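Local coordinates for ActII protein (Streptomyces coelicolor, PDB 2OPT), which represses transcription as a TetR-family regulator and binds the antibiotic actinorhodin and its biosynthetic precursor (S)-DNPA, at the interface of chains A and B. Sequence-based numbering; all coordinates share one arbitrary frame. Chains: chain A/B, ActII protein.

Contacts 1 and 2 belong to one two-fold symmetric interface between identical chains, with their C-alpha centres about 22 Å apart. Contact 1 pairs helix 197-219 of chain A with its equivalent, 197-216, of chain B and is built from small apolar groups. Contact 2 sets helix 108-123 of one chain against the segment around helices 183-187 and 189-194 of the other, and carries the polar matching. They share no residues, but the segment of contact 2 lies just before the helix of contact 1 in sequence. Since contact 2 has a symmetric twin, the dimer is held near its centre and on both flanks.

Contact 1: the interface of chains A and B. Residues chain A 207, 210-211, 214; chain B 207, 210-211, 214.
In both chains Ile207 has chi1 near -69°, which sets CG2 anti to the backbone N and turns CG1 beside that N, anti to the carbonyl carbon. The branches therefore divide their work. The CG2 methyl points across the interface, whereas CG1 carries CD1 away in an extended chain, with chi2 at 165° in A:Ile207 and 157° in B:Ile207. The target of CG2 is the backbone of the opposite glycine: B:Ile207 CG2 lies 3.9 Å from A:Gly211 CA, and A:Ile207 CG2 meets B:Gly211 in the same way.

With no side chain at position 211, the two backbones come very close. A:Gly211 CA and B:Gly211 CA are 4.1 Å apart, and the carbonyl oxygen of A:Ile207 comes within 3.2 Å of B:Gly211 CA, a close van der Waals approach repeated with the chains exchanged. The alanines fill the flanks of this crossing with single methyl groups. A:Ala210 CB faces B:Ala214 CB tip to tip at 3.6 Å, and A:Ala214 CB meets B:Ala210 CB at 3.7 Å. Each Ala210 methyl also rests against the opposing glycine, as shown by A:Ala210 CB at 3.8 Å from B:Gly211 CA.

No nitrogen or oxygen of this patch bonds across it, so its cohesion comes from the fit of small apolar surfaces. The glycine backbones lie at the centre of the crossing, with the alanine methyls on either side.

This is a worked case of close helix crossing through small residues spaced about one turn apart. The partners are helix 197-219 of chain A and helix 197-216 of chain B, the last helix of each chain, which cross at roughly a right angle about the two-fold axis, within the helical dimerisation core typical of TetR-family proteins.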
loop_
_atom_site.group_PDB
_atom_site.type_symbol
_atom_site.label_atom_id
_atom_site.label_comp_id
_atom_site.label_asym_id
_atom_site.label_seq_id
_atom_site.Cartn_x
_atom_site.Cartn_y
_atom_site.Cartn_z
ATOM N N ILE A 207 10.035 0.957 12.471
ATOM C CA ILE A 207 8.812 0.576 13.121
ATOM C C ILE A 207 8.514 -0.900 12.873
ATOM O O ILE A 207 8.260 -1.633 13.808
ATOM C CB ILE A 207 7.630 1.464 12.688
ATOM C CG1 ILE A 207 7.820 2.892 13.240
ATOM C CG2 ILE A 207 6.322 0.871 13.156
ATOM C CD1 ILE A 207 6.934 3.939 12.617
ATOM N N ALA A 210 11.268 -3.355 14.475
ATOM C CA ALA A 210 11.065 -3.432 15.915
ATOM C C ALA A 210 9.819 -4.289 16.250
ATOM O O ALA A 210 9.824 -5.066 17.189
ATOM C CB ALA A 210 10.895 -2.004 16.549
ATOM N N GLY A 211 8.756 -4.141 15.487
ATOM C CA GLY A 211 7.488 -4.842 15.820
ATOM C C GLY A 211 7.635 -6.309 15.519
ATOM O O GLY A 211 7.076 -7.129 16.203
ATOM N N ALA A 214 9.694 -7.662 18.272
ATOM C CA ALA A 214 8.853 -7.693 19.470
ATOM C C ALA A 214 7.990 -8.928 19.464
ATOM O O ALA A 214 7.819 -9.558 20.486
ATOM C CB ALA A 214 7.985 -6.448 19.580
ATOM N N ILE B 207 2.270 -5.634 15.080
ATOM C CA ILE B 207 3.587 -5.324 14.631
ATOM C C ILE B 207 3.786 -3.822 14.615
ATOM O O ILE B 207 4.784 -3.354 15.149
ATOM C CB ILE B 207 3.905 -5.929 13.219
ATOM C CG1 ILE B 207 4.010 -7.459 13.310
ATOM C CG2 ILE B 207 5.228 -5.319 12.664
ATOM C CD1 ILE B 207 3.761 -8.243 11.971
ATOM N N ALA B 210 3.618 -2.294 18.335
ATOM C CA ALA B 210 4.841 -2.664 19.037
ATOM C C ALA B 210 6.052 -1.830 18.546
ATOM O O ALA B 210 6.862 -1.368 19.331
ATOM C CB ALA B 210 5.122 -4.192 18.910
ATOM N N GLY B 211 6.128 -1.592 17.256
ATOM C CA GLY B 211 7.263 -0.837 16.703
ATOM C C GLY B 211 7.147 0.654 16.989
ATOM O O GLY B 211 8.160 1.334 17.111
ATOM N N ALA B 214 8.236 0.842 20.602
ATOM C CA ALA B 214 9.678 0.755 20.615
ATOM C C ALA B 214 10.334 2.084 20.264
ATOM O O ALA B 214 11.321 2.459 20.883
ATOM C CB ALA B 214 10.143 -0.329 19.656
#

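Contact 2: the interface of chains A and B. Residues chain A 114-115, 118-119, 122, 131; chain B 182-185, 188, 192.
Dimers of the TetR family are joined through their C-terminal, ligand-binding domains, and on this flank a glutamate of one subunit caps the start of a short helix of the other. A:Glu115 extends CG anti to its backbone N (chi1 -179°), then bends at chi2 (59°) to present its carboxylate to the N-terminus of helix 183-187. Each oxygen offers its syn lone pair to a backbone N-H: OE1 to B:Leu185 N at 2.8 Å, OE2 to B:Asn184 N at 3.0 Å. The helix end would probably stabilise the negative charge.

B:Asn184 crosses the glutamate at about a right angle. Its amide ND2 donates to A:Glu115 OE2 at 3.0 Å from above the carboxylate plane, and to A:Asn119 OD1 at 3.1 Å. On its other branch, OD1 accepts from both NE and NH2 of A:Arg122, each at 3.1 Å. That guanidinium arrives tip to tip and side-on, its plane turned 90° from the amide, so the amide's rotation is fixed by partners on both branches. An alanine here would remove the amide and would probably leave A:Arg122 less well positioned and A:Asn119 without this cross-chain donor.

Packing below is close around A:Met118, whose SD lies 3.8 Å from B:Leu188 CD1, while A:Met114 CG crosses B:Leu185 beside it. It slackens toward B:Ile192, whose CG2 comes no nearer than 4.3 Å to A:Met114 SD. On the watered side, one water bridges B:Asn184 OD1 to A:Asn119 OD1 beside the arginine.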
loop_
_atom_site.group_PDB
_atom_site.type_symbol
_atom_site.label_atom_id
_atom_site.label_comp_id
_atom_site.label_asym_id
_atom_site.label_seq_id
_atom_site.Cartn_x
_atom_site.Cartn_y
_atom_site.Cartn_z
ATOM N N MET A 114 12.188 -14.556 -2.835
ATOM C CA MET A 114 11.286 -14.853 -1.762
ATOM C C MET A 114 11.869 -15.952 -0.861
ATOM O O MET A 114 11.782 -15.889 0.367
ATOM C CB MET A 114 9.912 -15.274 -2.298
ATOM C CG MET A 114 8.844 -15.137 -1.176
ATOM S SD MET A 114 7.144 -15.512 -1.681
ATOM C CE MET A 114 6.993 -14.545 -3.187
ATOM N N GLU A 115 12.445 -16.972 -1.464
ATOM C CA GLU A 115 13.145 -17.990 -0.687
ATOM C C GLU A 115 14.208 -17.385 0.224
ATOM O O GLU A 115 14.313 -17.726 1.381
ATOM C CB GLU A 115 13.736 -19.022 -1.635
ATOM C CG GLU A 115 14.494 -20.209 -0.977
ATOM C CD GLU A 115 13.681 -21.038 -0.044
ATOM O OE1 GLU A 115 12.459 -21.198 -0.221
ATOM O OE2 GLU A 115 14.305 -21.600 0.880
ATOM N N MET A 118 12.586 -15.247 3.022
ATOM C CA MET A 118 12.074 -16.047 4.093
ATOM C C MET A 118 13.198 -16.718 4.868
ATOM O O MET A 118 13.099 -16.852 6.075
ATOM C CB MET A 118 11.146 -17.120 3.532
ATOM C CG MET A 118 9.871 -16.510 2.983
ATOM S SD MET A 118 8.953 -15.558 4.228
ATOM C CE MET A 118 8.097 -14.417 3.176
ATOM N N ASN A 119 14.255 -17.166 4.183
ATOM C CA ASN A 119 15.395 -17.687 4.895
ATOM C C ASN A 119 15.869 -16.657 5.916
ATOM O O ASN A 119 16.108 -17.007 7.087
ATOM C CB ASN A 119 16.531 -18.113 3.940
ATOM C CG ASN A 119 17.481 -19.108 4.575
ATOM O OD1 ASN A 119 17.066 -20.070 5.193
ATOM N ND2 ASN A 119 18.761 -18.891 4.397
ATOM N N ARG A 122 13.138 -16.029 8.967
ATOM C CA ARG A 122 13.221 -17.159 9.892
ATOM C C ARG A 122 14.519 -17.278 10.682
ATOM O O ARG A 122 14.520 -17.711 11.831
ATOM C CB ARG A 122 12.943 -18.475 9.165
ATOM C CG ARG A 122 11.583 -18.493 8.521
ATOM C CD ARG A 122 10.830 -19.716 8.901
ATOM N NE ARG A 122 11.110 -20.750 7.943
ATOM C CZ ARG A 122 10.885 -22.050 8.097
ATOM N NH1 ARG A 122 10.333 -22.532 9.217
ATOM N NH2 ARG A 122 11.237 -22.864 7.100
ATOM N N ALA A 131 6.847 -14.777 10.147
ATOM C CA ALA A 131 7.875 -14.735 9.079
ATOM C C ALA A 131 7.207 -14.483 7.721
ATOM O O ALA A 131 7.569 -13.582 6.967
ATOM C CB ALA A 131 8.618 -16.044 9.026
ATOM N N PHE B 182 14.035 -25.076 -2.382
ATOM C CA PHE B 182 13.162 -24.040 -1.802
ATOM C C PHE B 182 12.544 -24.500 -0.476
ATOM O O PHE B 182 11.301 -24.608 -0.388
ATOM C CB PHE B 182 12.081 -23.647 -2.835
ATOM C CG PHE B 182 12.671 -23.235 -4.150
ATOM C CD1 PHE B 182 12.966 -24.185 -5.124
ATOM C CD2 PHE B 182 12.983 -21.901 -4.401
ATOM C CE1 PHE B 182 13.546 -23.801 -6.334
ATOM C CE2 PHE B 182 13.591 -21.507 -5.594
ATOM C CZ PHE B 182 13.902 -22.475 -6.549
ATOM N N PRO B 183 13.394 -24.814 0.548
ATOM C CA PRO B 183 12.827 -25.403 1.791
ATOM C C PRO B 183 11.906 -24.409 2.519
ATOM O O PRO B 183 10.884 -24.783 3.081
ATOM C CB PRO B 183 14.077 -25.743 2.593
ATOM C CG PRO B 183 15.114 -24.810 2.065
ATOM C CD PRO B 183 14.857 -24.753 0.618
ATOM N N ASN B 184 12.244 -23.122 2.489
ATOM C CA ASN B 184 11.396 -22.145 3.178
ATOM C C ASN B 184 10.073 -21.933 2.477
ATOM O O ASN B 184 9.043 -21.811 3.148
ATOM C CB ASN B 184 12.130 -20.800 3.367
ATOM C CG ASN B 184 13.264 -20.923 4.329
ATOM O OD1 ASN B 184 13.068 -20.894 5.541
ATOM N ND2 ASN B 184 14.467 -21.074 3.804
ATOM N N LEU B 185 10.076 -21.816 1.138
ATOM C CA LEU B 185 8.788 -21.656 0.419
ATOM C C LEU B 185 7.913 -22.880 0.548
ATOM O O LEU B 185 6.686 -22.793 0.669
ATOM C CB LEU B 185 9.006 -21.355 -1.053
ATOM C CG LEU B 185 9.165 -19.898 -1.468
ATOM C CD1 LEU B 185 9.357 -18.950 -0.332
ATOM C CD2 LEU B 185 10.246 -19.862 -2.402
ATOM N N LEU B 188 6.596 -22.799 4.345
ATOM C CA LEU B 188 5.672 -21.688 4.587
ATOM C C LEU B 188 4.547 -21.598 3.546
ATOM O O LEU B 188 3.920 -20.544 3.401
ATOM C CB LEU B 188 6.468 -20.360 4.631
ATOM C CG LEU B 188 7.509 -20.270 5.755
ATOM C CD1 LEU B 188 8.388 -19.016 5.677
ATOM C CD2 LEU B 188 6.732 -20.327 7.083
ATOM N N ILE B 192 1.995 -18.229 3.451
ATOM C CA ILE B 192 2.288 -17.284 2.365
ATOM C C ILE B 192 1.043 -17.049 1.505
ATOM O O ILE B 192 0.687 -15.904 1.182
ATOM C CB ILE B 192 3.489 -17.764 1.514
ATOM C CG1 ILE B 192 4.798 -17.630 2.318
ATOM C CG2 ILE B 192 3.578 -16.993 0.193
ATOM C CD1 ILE B 192 5.991 -18.253 1.678
HETATM O O HOH W 1 15.149 -21.410 7.472
#